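Local structure of Xcc_CTR_I (Xanthomonas campestris pv. campestris, 6NJV) at residues 25-30 / 59-64. The protein is an OLD-family protein whose C-terminal region carries a magnesium-binding Toprim domain, consistent with a role as a metal-dependent nuclease. Sequence-based numbering, arbitrary orientation.
With MG (magnesium ion), chain E.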
loop_
_atom_site.group_PDB
_atom_site.type_symbol
_atom_site.label_atom_id
_atom_site.label_comp_id
_atom_site.label_asym_id
_atom_site.label_seq_id
_atom_site.Cartn_x
_atom_site.Cartn_y
_atom_site.Cartn_z
ATOM N N LEU A 25 -1.814 -2.056 -7.864
ATOM C CA LEU A 25 -0.459 -1.523 -8.057
ATOM C C LEU A 25 0.065 -0.930 -6.751
ATOM O O LEU A 25 -0.544 -0.007 -6.192
ATOM C CB LEU A 25 -0.438 -0.467 -9.169
ATOM C CG LEU A 25 -0.861 -0.924 -10.567
ATOM C CD1 LEU A 25 -1.022 0.253 -11.535
ATOM C CD2 LEU A 25 0.151 -1.951 -11.091
ATOM N N VAL A 26 1.178 -1.482 -6.256
ATOM C CA VAL A 26 1.818 -1.034 -5.027
ATOM C C VAL A 26 3.273 -0.651 -5.311
ATOM O O VAL A 26 3.842 -0.990 -6.346
ATOM C CB VAL A 26 1.742 -2.097 -3.918
ATOM C CG1 VAL A 26 0.278 -2.509 -3.669
ATOM C CG2 VAL A 26 2.580 -3.292 -4.269
ATOM N N GLU A 27 3.861 0.093 -4.364
ATOM C CA GLU A 27 5.191 0.679 -4.509
ATOM C C GLU A 27 6.303 -0.341 -4.279
ATOM O O GLU A 27 7.267 -0.394 -5.050
ATOM C CB GLU A 27 5.354 1.845 -3.535
ATOM C CG GLU A 27 4.834 3.163 -4.059
ATOM C CD GLU A 27 5.035 4.284 -3.072
ATOM O OE1 GLU A 27 4.303 5.296 -3.145
ATOM O OE2 GLU A 27 5.923 4.142 -2.207
ATOM N N GLY A 28 6.204 -1.146 -3.223
ATOM C CA GLY A 28 7.253 -2.114 -2.957
ATOM C C GLY A 28 6.773 -3.413 -2.348
ATOM O O GLY A 28 5.574 -3.727 -2.375
ATOM N N ASP A 29 7.716 -4.163 -1.762
ATOM C CA ASP A 29 7.461 -5.538 -1.337
ATOM C C ASP A 29 6.689 -5.625 -0.032
ATOM O O ASP A 29 6.077 -6.656 0.254
ATOM C CB ASP A 29 8.782 -6.289 -1.165
ATOM C CG ASP A 29 9.286 -6.869 -2.458
ATOM O OD1 ASP A 29 8.481 -6.968 -3.414
ATOM O OD2 ASP A 29 10.488 -7.216 -2.512
ATOM N N ALA A 30 6.753 -4.592 0.799
ATOM C CA ALA A 30 5.975 -4.596 2.023
ATOM C C ALA A 30 4.477 -4.658 1.705
ATOM O O ALA A 30 3.757 -5.511 2.227
ATOM C CB ALA A 30 6.330 -3.368 2.856
ATOM N N THR A 59 7.982 4.596 -7.355
ATOM C CA THR A 59 6.819 5.468 -7.341
ATOM C C THR A 59 6.362 5.851 -8.744
ATOM O O THR A 59 5.516 6.738 -8.891
ATOM C CB THR A 59 7.097 6.729 -6.504
ATOM O OG1 THR A 59 8.178 7.474 -7.069
ATOM C CG2 THR A 59 7.462 6.373 -5.080
ATOM N N ASN A 60 6.862 5.202 -9.783
ATOM C CA ASN A 60 6.437 5.524 -11.145
ATOM C C ASN A 60 5.388 4.508 -11.566
ATOM O O ASN A 60 5.715 3.380 -11.931
ATOM C CB ASN A 60 7.609 5.540 -12.120
ATOM C CG ASN A 60 7.197 6.021 -13.495
ATOM O OD1 ASN A 60 6.100 6.574 -13.680
ATOM N ND2 ASN A 60 8.049 5.799 -14.473
ATOM N N PHE A 61 4.127 4.921 -11.536
ATOM C CA PHE A 61 3.021 4.062 -11.924
ATOM C C PHE A 61 2.627 4.255 -13.377
ATOM O O PHE A 61 1.834 3.478 -13.904
ATOM C CB PHE A 61 1.810 4.326 -11.014
ATOM C CG PHE A 61 2.014 3.899 -9.583
ATOM C CD1 PHE A 61 2.590 4.753 -8.665
ATOM C CD2 PHE A 61 1.623 2.638 -9.157
ATOM C CE1 PHE A 61 2.778 4.353 -7.352
ATOM C CE2 PHE A 61 1.806 2.236 -7.857
ATOM C CZ PHE A 61 2.377 3.093 -6.948
ATOM N N THR A 62 3.161 5.268 -14.034
ATOM C CA THR A 62 2.688 5.593 -15.375
ATOM C C THR A 62 2.837 4.463 -16.387
ATOM O O THR A 62 1.895 4.270 -17.175
ATOM C CB THR A 62 3.395 6.861 -15.859
ATOM O OG1 THR A 62 3.293 7.847 -14.833
ATOM C CG2 THR A 62 2.722 7.403 -17.105
ATOM N N PRO A 63 3.948 3.701 -16.448
ATOM C CA PRO A 63 3.994 2.606 -17.437
ATOM C C PRO A 63 2.899 1.579 -17.225
ATOM O O PRO A 63 2.358 1.027 -18.193
ATOM C CB PRO A 63 5.390 1.977 -17.226
ATOM C CG PRO A 63 6.176 2.953 -16.427
ATOM C CD PRO A 63 5.153 3.701 -15.591
ATOM N N TYR A 64 2.584 1.292 -15.965
ATOM C CA TYR A 64 1.579 0.300 -15.608
ATOM C C TYR A 64 0.151 0.795 -15.824
ATOM O O TYR A 64 -0.727 0.011 -16.191
ATOM C CB TYR A 64 1.763 -0.088 -14.151
ATOM C CG TYR A 64 3.007 -0.847 -13.898
ATOM C CD1 TYR A 64 4.203 -0.192 -13.602
ATOM C CD2 TYR A 64 3.005 -2.228 -13.944
ATOM C CE1 TYR A 64 5.365 -0.901 -13.354
ATOM C CE2 TYR A 64 4.159 -2.948 -13.702
ATOM C CZ TYR A 64 5.333 -2.284 -13.407
ATOM O OH TYR A 64 6.472 -3.025 -13.161
HETATM MG MG MG E . 6.357 6.151 -1.339
HETATM O O HOH W 1 7.331 4.595 -0.181
HETATM O O HOH W 2 7.285 6.707 0.574
#
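Leu25, Glu27, Thr59, Phe61 and Tyr64 form a buried, largely apolar contact beside the magnesium site of the Toprim domain. It joins the end of strand 22-26, an inner strand of the parallel sheet, and the turn after it to the loop before helix 62-68 and the start of that helix. No hydrogen bond crosses it. Phe61 is central. Phe61 CD2 lies 3.7 Å from Leu25 CB, and Phe61 CZ is 3.8 Å from Glu27 CG. The ring turns an edge to the strand backbone, with Val26 N near its plane. CG of Phe61 stands beside its own backbone N (chi1 -68°), which sends the ring toward the strand. Further along, both methyls of Leu25 meet Tyr64 CB, with Leu25 CD1 3.8 Å from it. Ile79 of the neighbouring strand also packs on Leu25 and Phe61.

At the other end, the Glu27 chain runs extended beyond CG (chi2 -179°) and carries the carboxylate to the metal. The Glu27 and Phe61 side chains cross at about a right angle. Glu27 OE2 binds magnesium at 2.2 Å; Asp82 and two waters are further ligands. The carboxylate lies against the Thr59 methyl, with Thr59 CG2 3.8 Å from Glu27 CD. On the helix side, Asn60 OD1 accepts a capping bond from Thr62 N at 3.2 Å. The packing itself makes no hydrogen bond to the carboxylate. Magnesium holds OE2 and a hydrogen bond elsewhere holds OE1, which together would limit its rotation.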